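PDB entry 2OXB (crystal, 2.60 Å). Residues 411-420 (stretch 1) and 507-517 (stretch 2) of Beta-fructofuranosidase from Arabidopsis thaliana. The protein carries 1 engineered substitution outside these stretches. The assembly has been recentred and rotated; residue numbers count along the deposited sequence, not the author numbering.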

ATOM      1  N   LEU A 411       9.472   5.500 -18.159  1.00 29.62           N
ATOM      2  CA  LEU A 411      10.805   5.573 -17.574  1.00 27.78           C
ATOM      3  C   LEU A 411      11.549   4.258 -17.496  1.00 26.91           C
ATOM      4  O   LEU A 411      10.948   3.189 -17.491  1.00 28.07           O
ATOM      5  CB  LEU A 411      10.719   6.139 -16.155  1.00 26.07           C
ATOM      6  CG  LEU A 411      10.292   7.592 -15.975  1.00 26.58           C
ATOM      7  CD1 LEU A 411      10.063   7.890 -14.490  1.00 24.50           C
ATOM      8  CD2 LEU A 411      11.380   8.492 -16.561  1.00 25.43           C
ATOM      9  N   MET A 412      12.872   4.356 -17.446  1.00 27.30           N
ATOM     10  CA  MET A 412      13.732   3.191 -17.271  1.00 26.55           C
ATOM     11  C   MET A 412      14.620   3.558 -16.083  1.00 26.63           C
ATOM     12  O   MET A 412      15.454   4.471 -16.161  1.00 24.76           O
ATOM     13  CB  MET A 412      14.590   2.921 -18.503  1.00 26.56           C
ATOM     14  CG  MET A 412      13.798   2.739 -19.776  1.00 27.69           C
ATOM     15  SD  MET A 412      14.694   1.763 -21.003  1.00 29.35           S
ATOM     16  CE  MET A 412      15.366   3.024 -22.011  1.00 27.94           C
ATOM     17  N   VAL A 413      14.399   2.865 -14.972  1.00 26.38           N
ATOM     18  CA  VAL A 413      15.149   3.109 -13.747  1.00 26.68           C
ATOM     19  C   VAL A 413      16.128   1.991 -13.498  1.00 25.79           C
ATOM     20  O   VAL A 413      16.014   0.924 -14.102  1.00 26.75           O
ATOM     21  CB  VAL A 413      14.219   3.225 -12.529  1.00 27.68           C
ATOM     22  CG1 VAL A 413      13.265   4.414 -12.712  1.00 28.29           C
ATOM     23  CG2 VAL A 413      13.434   1.929 -12.357  1.00 28.73           C
ATOM     24  N   LEU A 414      17.076   2.242 -12.594  1.00 25.03           N
ATOM     25  CA  LEU A 414      18.116   1.274 -12.258  1.00 23.32           C
ATOM     26  C   LEU A 414      18.548   0.579 -13.530  1.00 22.78           C
ATOM     27  O   LEU A 414      18.855  -0.602 -13.526  1.00 21.80           O
ATOM     28  CB  LEU A 414      17.623   0.221 -11.253  1.00 22.72           C
ATOM     29  CG  LEU A 414      17.479   0.579  -9.773  1.00 23.24           C
ATOM     30  CD1 LEU A 414      16.231   1.410  -9.591  1.00 23.51           C
ATOM     31  CD2 LEU A 414      17.409  -0.681  -8.915  1.00 20.66           C
ATOM     32  N   ALA A 415      18.541   1.316 -14.632  1.00 25.27           N
ATOM     33  CA  ALA A 415      18.952   0.744 -15.900  1.00 27.09           C
ATOM     34  C   ALA A 415      20.454   0.469 -15.844  1.00 28.86           C
ATOM     35  O   ALA A 415      21.212   1.186 -15.189  1.00 28.44           O
ATOM     36  CB  ALA A 415      18.616   1.691 -17.034  1.00 25.15           C
ATOM     37  N   SER A 416      20.875  -0.589 -16.525  1.00 32.68           N
ATOM     38  CA  SER A 416      22.275  -1.005 -16.550  1.00 35.43           C
ATOM     39  C   SER A 416      23.097  -0.105 -17.484  1.00 36.97           C
ATOM     40  O   SER A 416      22.566   0.827 -18.090  1.00 36.56           O
ATOM     41  CB  SER A 416      22.344  -2.466 -17.004  1.00 35.57           C
ATOM     42  OG  SER A 416      23.546  -3.085 -16.611  1.00 38.75           O
ATOM     43  N   LYS A 417      24.396  -0.368 -17.587  1.00 38.42           N
ATOM     44  CA  LYS A 417      25.256   0.440 -18.450  1.00 39.32           C
ATOM     45  C   LYS A 417      24.612   0.599 -19.829  1.00 40.53           C
ATOM     46  O   LYS A 417      24.123   1.679 -20.187  1.00 41.29           O
ATOM     47  CB  LYS A 417      26.642  -0.207 -18.587  1.00 37.38           C
ATOM     48  CG  LYS A 417      26.721  -1.627 -18.048  1.00 36.85           C
ATOM     49  CD  LYS A 417      26.567  -1.692 -16.522  1.00 35.07           C
ATOM     50  CE  LYS A 417      27.804  -1.150 -15.823  1.00 35.26           C
ATOM     51  NZ  LYS A 417      27.857  -1.456 -14.375  1.00 32.80           N
ATOM     52  N   ASN A 418      24.592  -0.499 -20.578  1.00 41.76           N
ATOM     53  CA  ASN A 418      24.031  -0.558 -21.931  1.00 42.91           C
ATOM     54  C   ASN A 418      22.707  -1.347 -22.032  1.00 41.66           C
ATOM     55  O   ASN A 418      22.503  -2.102 -22.982  1.00 40.44           O
ATOM     56  CB  ASN A 418      25.070  -1.194 -22.852  1.00 45.73           C
ATOM     57  CG  ASN A 418      25.781  -2.360 -22.186  1.00 47.36           C
ATOM     58  OD1 ASN A 418      25.171  -3.386 -21.883  1.00 47.93           O
ATOM     59  ND2 ASN A 418      27.075  -2.200 -21.936  1.00 50.04           N
ATOM     60  N   LEU A 419      21.835  -1.170 -21.044  1.00 40.51           N
ATOM     61  CA  LEU A 419      20.523  -1.816 -20.981  1.00 39.39           C
ATOM     62  C   LEU A 419      20.426  -3.339 -20.956  1.00 39.25           C
ATOM     63  O   LEU A 419      19.417  -3.893 -21.404  1.00 37.90           O
ATOM     64  CB  LEU A 419      19.618  -1.303 -22.106  1.00 39.19           C
ATOM     65  CG  LEU A 419      19.045   0.113 -22.034  1.00 38.22           C
ATOM     66  CD1 LEU A 419      18.062   0.273 -23.184  1.00 36.91           C
ATOM     67  CD2 LEU A 419      18.346   0.360 -20.696  1.00 39.26           C
ATOM     68  N   GLU A 420      21.442  -4.024 -20.439  1.00 38.92           N
ATOM     69  CA  GLU A 420      21.362  -5.479 -20.363  1.00 38.53           C
ATOM     70  C   GLU A 420      20.302  -5.820 -19.320  1.00 36.55           C
ATOM     71  O   GLU A 420      19.688  -6.885 -19.364  1.00 36.82           O
ATOM     72  CB  GLU A 420      22.720  -6.110 -19.998  1.00 40.70           C
ATOM     73  CG  GLU A 420      23.516  -5.441 -18.875  1.00 41.95           C
ATOM     74  CD  GLU A 420      24.401  -4.315 -19.379  1.00 40.81           C
ATOM     75  OE1 GLU A 420      23.874  -3.208 -19.615  1.00 41.76           O
ATOM     76  OE2 GLU A 420      25.618  -4.547 -19.546  1.00 39.09           O
ATOM     77  N   LYS A 507      26.872   3.430  -7.392  1.00 39.63           N
ATOM     78  CA  LYS A 507      27.268   4.488  -8.310  1.00 41.64           C
ATOM     79  C   LYS A 507      27.235   3.994  -9.763  1.00 42.92           C
ATOM     80  O   LYS A 507      27.577   4.738 -10.688  1.00 43.55           O
ATOM     81  CB  LYS A 507      28.675   5.014  -7.956  1.00 40.47           C
ATOM     82  CG  LYS A 507      29.847   4.050  -8.232  1.00 41.58           C
ATOM     83  CD  LYS A 507      31.156   4.544  -7.575  1.00 40.77           C
ATOM     84  CE  LYS A 507      32.420   4.024  -8.281  1.00 39.42           C
ATOM     85  NZ  LYS A 507      32.625   2.550  -8.209  1.00 37.98           N
ATOM     86  N   SER A 508      26.825   2.742  -9.964  1.00 42.32           N
ATOM     87  CA  SER A 508      26.745   2.195 -11.316  1.00 42.39           C
ATOM     88  C   SER A 508      25.284   2.058 -11.736  1.00 41.67           C
ATOM     89  O   SER A 508      24.846   0.994 -12.151  1.00 44.89           O
ATOM     90  CB  SER A 508      27.462   0.830 -11.410  1.00 42.40           C
ATOM     91  OG  SER A 508      26.806  -0.184 -10.669  1.00 41.97           O
ATOM     92  N   SER A 509      24.540   3.151 -11.643  1.00 39.06           N
ATOM     93  CA  SER A 509      23.135   3.144 -11.998  1.00 37.19           C
ATOM     94  C   SER A 509      22.843   4.230 -13.031  1.00 36.47           C
ATOM     95  O   SER A 509      23.495   5.272 -13.060  1.00 35.59           O
ATOM     96  CB  SER A 509      22.299   3.361 -10.736  1.00 38.16           C
ATOM     97  OG  SER A 509      22.855   2.641  -9.643  1.00 36.05           O
ATOM     98  N   HIS A 510      21.858   3.985 -13.883  1.00 35.95           N
ATOM     99  CA  HIS A 510      21.509   4.947 -14.918  1.00 34.46           C
ATOM    100  C   HIS A 510      19.993   5.070 -15.010  1.00 34.55           C
ATOM    101  O   HIS A 510      19.253   4.144 -14.678  1.00 35.60           O
ATOM    102  CB  HIS A 510      22.087   4.508 -16.277  1.00 34.15           C
ATOM    103  CG  HIS A 510      23.585   4.397 -16.305  1.00 32.54           C
ATOM    104  ND1 HIS A 510      24.294   3.578 -15.449  1.00 32.45           N
ATOM    105  CD2 HIS A 510      24.507   4.975 -17.114  1.00 32.33           C
ATOM    106  CE1 HIS A 510      25.582   3.655 -15.731  1.00 31.30           C
ATOM    107  NE2 HIS A 510      25.738   4.494 -16.737  1.00 31.50           N
ATOM    108  N   LEU A 511      19.534   6.230 -15.459  1.00 34.53           N
ATOM    109  CA  LEU A 511      18.104   6.492 -15.597  1.00 33.29           C
ATOM    110  C   LEU A 511      17.874   6.686 -17.083  1.00 32.81           C
ATOM    111  O   LEU A 511      18.829   6.910 -17.826  1.00 32.21           O
ATOM    112  CB  LEU A 511      17.732   7.761 -14.825  1.00 31.95           C
ATOM    113  CG  LEU A 511      16.298   7.909 -14.322  1.00 32.25           C
ATOM    114  CD1 LEU A 511      15.908   6.686 -13.491  1.00 32.59           C
ATOM    115  CD2 LEU A 511      16.189   9.180 -13.497  1.00 31.35           C
ATOM    116  N   PHE A 512      16.626   6.610 -17.522  1.00 32.31           N
ATOM    117  CA  PHE A 512      16.349   6.758 -18.939  1.00 33.02           C
ATOM    118  C   PHE A 512      14.923   7.136 -19.243  1.00 34.24           C
ATOM    119  O   PHE A 512      13.984   6.535 -18.723  1.00 35.28           O
ATOM    120  CB  PHE A 512      16.668   5.456 -19.681  1.00 32.28           C
ATOM    121  CG  PHE A 512      18.126   5.269 -19.990  1.00 32.48           C
ATOM    122  CD1 PHE A 512      18.711   5.934 -21.073  1.00 31.10           C
ATOM    123  CD2 PHE A 512      18.923   4.445 -19.187  1.00 30.25           C
ATOM    124  CE1 PHE A 512      20.063   5.784 -21.355  1.00 30.90           C
ATOM    125  CE2 PHE A 512      20.275   4.286 -19.453  1.00 30.78           C
ATOM    126  CZ  PHE A 512      20.852   4.956 -20.543  1.00 32.13           C
ATOM    127  N   ALA A 513      14.756   8.136 -20.099  1.00 34.50           N
ATOM    128  CA  ALA A 513      13.424   8.544 -20.492  1.00 34.05           C
ATOM    129  C   ALA A 513      13.296   8.026 -21.903  1.00 34.12           C
ATOM    130  O   ALA A 513      14.022   8.469 -22.789  1.00 33.73           O
ATOM    131  CB  ALA A 513      13.304  10.045 -20.461  1.00 35.05           C
ATOM    132  N   PHE A 514      12.392   7.074 -22.118  1.00 35.00           N
ATOM    133  CA  PHE A 514      12.233   6.517 -23.458  1.00 35.97           C
ATOM    134  C   PHE A 514      10.841   6.628 -24.097  1.00 35.39           C
ATOM    135  O   PHE A 514       9.891   7.152 -23.512  1.00 34.83           O
ATOM    136  CB  PHE A 514      12.695   5.050 -23.483  1.00 36.45           C
ATOM    137  CG  PHE A 514      11.842   4.120 -22.667  1.00 40.07           C
ATOM    138  CD1 PHE A 514      11.998   2.742 -22.779  1.00 41.38           C
ATOM    139  CD2 PHE A 514      10.870   4.613 -21.800  1.00 41.69           C
ATOM    140  CE1 PHE A 514      11.193   1.872 -22.044  1.00 41.83           C
ATOM    141  CE2 PHE A 514      10.061   3.750 -21.061  1.00 41.00           C
ATOM    142  CZ  PHE A 514      10.222   2.380 -21.184  1.00 41.51           C
ATOM    143  N   ASN A 515      10.763   6.129 -25.326  1.00 34.24           N
ATOM    144  CA  ASN A 515       9.559   6.126 -26.144  1.00 32.34           C
ATOM    145  C   ASN A 515       9.942   5.307 -27.365  1.00 32.02           C
ATOM    146  O   ASN A 515      10.467   5.838 -28.336  1.00 33.14           O
ATOM    147  CB  ASN A 515       9.181   7.557 -26.554  1.00 30.58           C
ATOM    148  CG  ASN A 515       8.190   7.600 -27.709  1.00 30.99           C
ATOM    149  OD1 ASN A 515       7.174   6.891 -27.717  1.00 31.63           O
ATOM    150  ND2 ASN A 515       8.479   8.445 -28.690  1.00 27.94           N
ATOM    151  N   TYR A 516       9.710   4.005 -27.293  1.00 32.22           N
ATOM    152  CA  TYR A 516      10.042   3.115 -28.391  1.00 33.52           C
ATOM    153  C   TYR A 516       8.841   2.892 -29.304  1.00 35.27           C
ATOM    154  O   TYR A 516       8.873   2.028 -30.186  1.00 35.75           O
ATOM    155  CB  TYR A 516      10.538   1.775 -27.837  1.00 33.83           C
ATOM    156  CG  TYR A 516      11.951   1.810 -27.293  1.00 34.58           C
ATOM    157  CD1 TYR A 516      12.322   1.018 -26.205  1.00 35.43           C
ATOM    158  CD2 TYR A 516      12.916   2.635 -27.863  1.00 34.02           C
ATOM    159  CE1 TYR A 516      13.622   1.057 -25.690  1.00 36.51           C
ATOM    160  CE2 TYR A 516      14.213   2.681 -27.362  1.00 36.70           C
ATOM    161  CZ  TYR A 516      14.562   1.895 -26.276  1.00 37.70           C
ATOM    162  OH  TYR A 516      15.838   1.972 -25.761  1.00 37.43           O
ATOM    163  N   GLY A 517       7.785   3.681 -29.097  1.00 35.53           N
ATOM    164  CA  GLY A 517       6.582   3.545 -29.899  1.00 35.92           C
ATOM    165  C   GLY A 517       6.665   4.208 -31.264  1.00 37.28           C
ATOM    166  O   GLY A 517       7.692   4.781 -31.638  1.00 36.42           O
TER

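The firmest polar link between the stretches is the hydrogen bond from M412 N to F512 O, 2.8 Å long with an N-H...O angle of 145°. Its reciprocal, F512 N to M412 O, is equally short at 2.8 Å, but the angle of 120° bends it far from linearity and makes it weak. Together they define M412 and F512 as a hydrogen-bonded antiparallel pair, consistent with the 162° angle between the directions of strands 411-413 and 510-515. A second such pair joins A415 and H510: A415 N donates to H510 O at 2.9 Å and 135°, with the position of A415 N less certain than most, and H510 N returns a weak bond to A415 O at 3.2 Å and 133°.

Between these two pairs the register shifts by one residue. From M412 to A415 the chain advances three positions, whereas from F512 back to H510 it advances two, so the extra residue forms a beta bulge. L414, with phi/psi of 39/34, lies at the corner where the chain leaves its earlier course. Carbonyls also accept CA-H...O contacts: L411 CA lies 3.5 Å from F512 O, and L511 CA lies 3.4 Å from M412 O, so each oxygen receives a CA-H contact beside its N-H bond.

The side chains of M412, A415, H510 and F512 share one face of the sheet. Direct cross-strand pairing brings M412 CB to 3.5 Å from F512 CB, while A415 CB approaches F512 CD2 at 3.5 Å, near the plane of the ring and at its edge.

M412 reaches further along stretch 2. Its CG sits 3.5 Å from the centroid of the F514 ring and only 14° off the ring normal, a CH-pi contact over the face. The sulfur follows obliquely, with SD 4.1 Å from the same centroid and 40° off the normal, so thioether polarizability adds to the dispersion contact. Beyond it, M412 CE comes within 3.9 Å of Y516 OH, and L419 CD1 approaches that hydroxyl oxygen at 3.8 Å.

On the other face, L411 and A513 form a non-hydrogen-bonded pair, 4.9 Å between their CA atoms. V413 CG1 meets L511 CD1 at 3.6 Å, an aliphatic contact between buried residues. Toward the loop, S416 O and K417 CA lie over one face of the H510 ring, and K417 NZ comes 3.8 Å from S508 CB while hydrogen-bonding elsewhere in the structure. Altogether 732 Å² is buried, summed over both stretches.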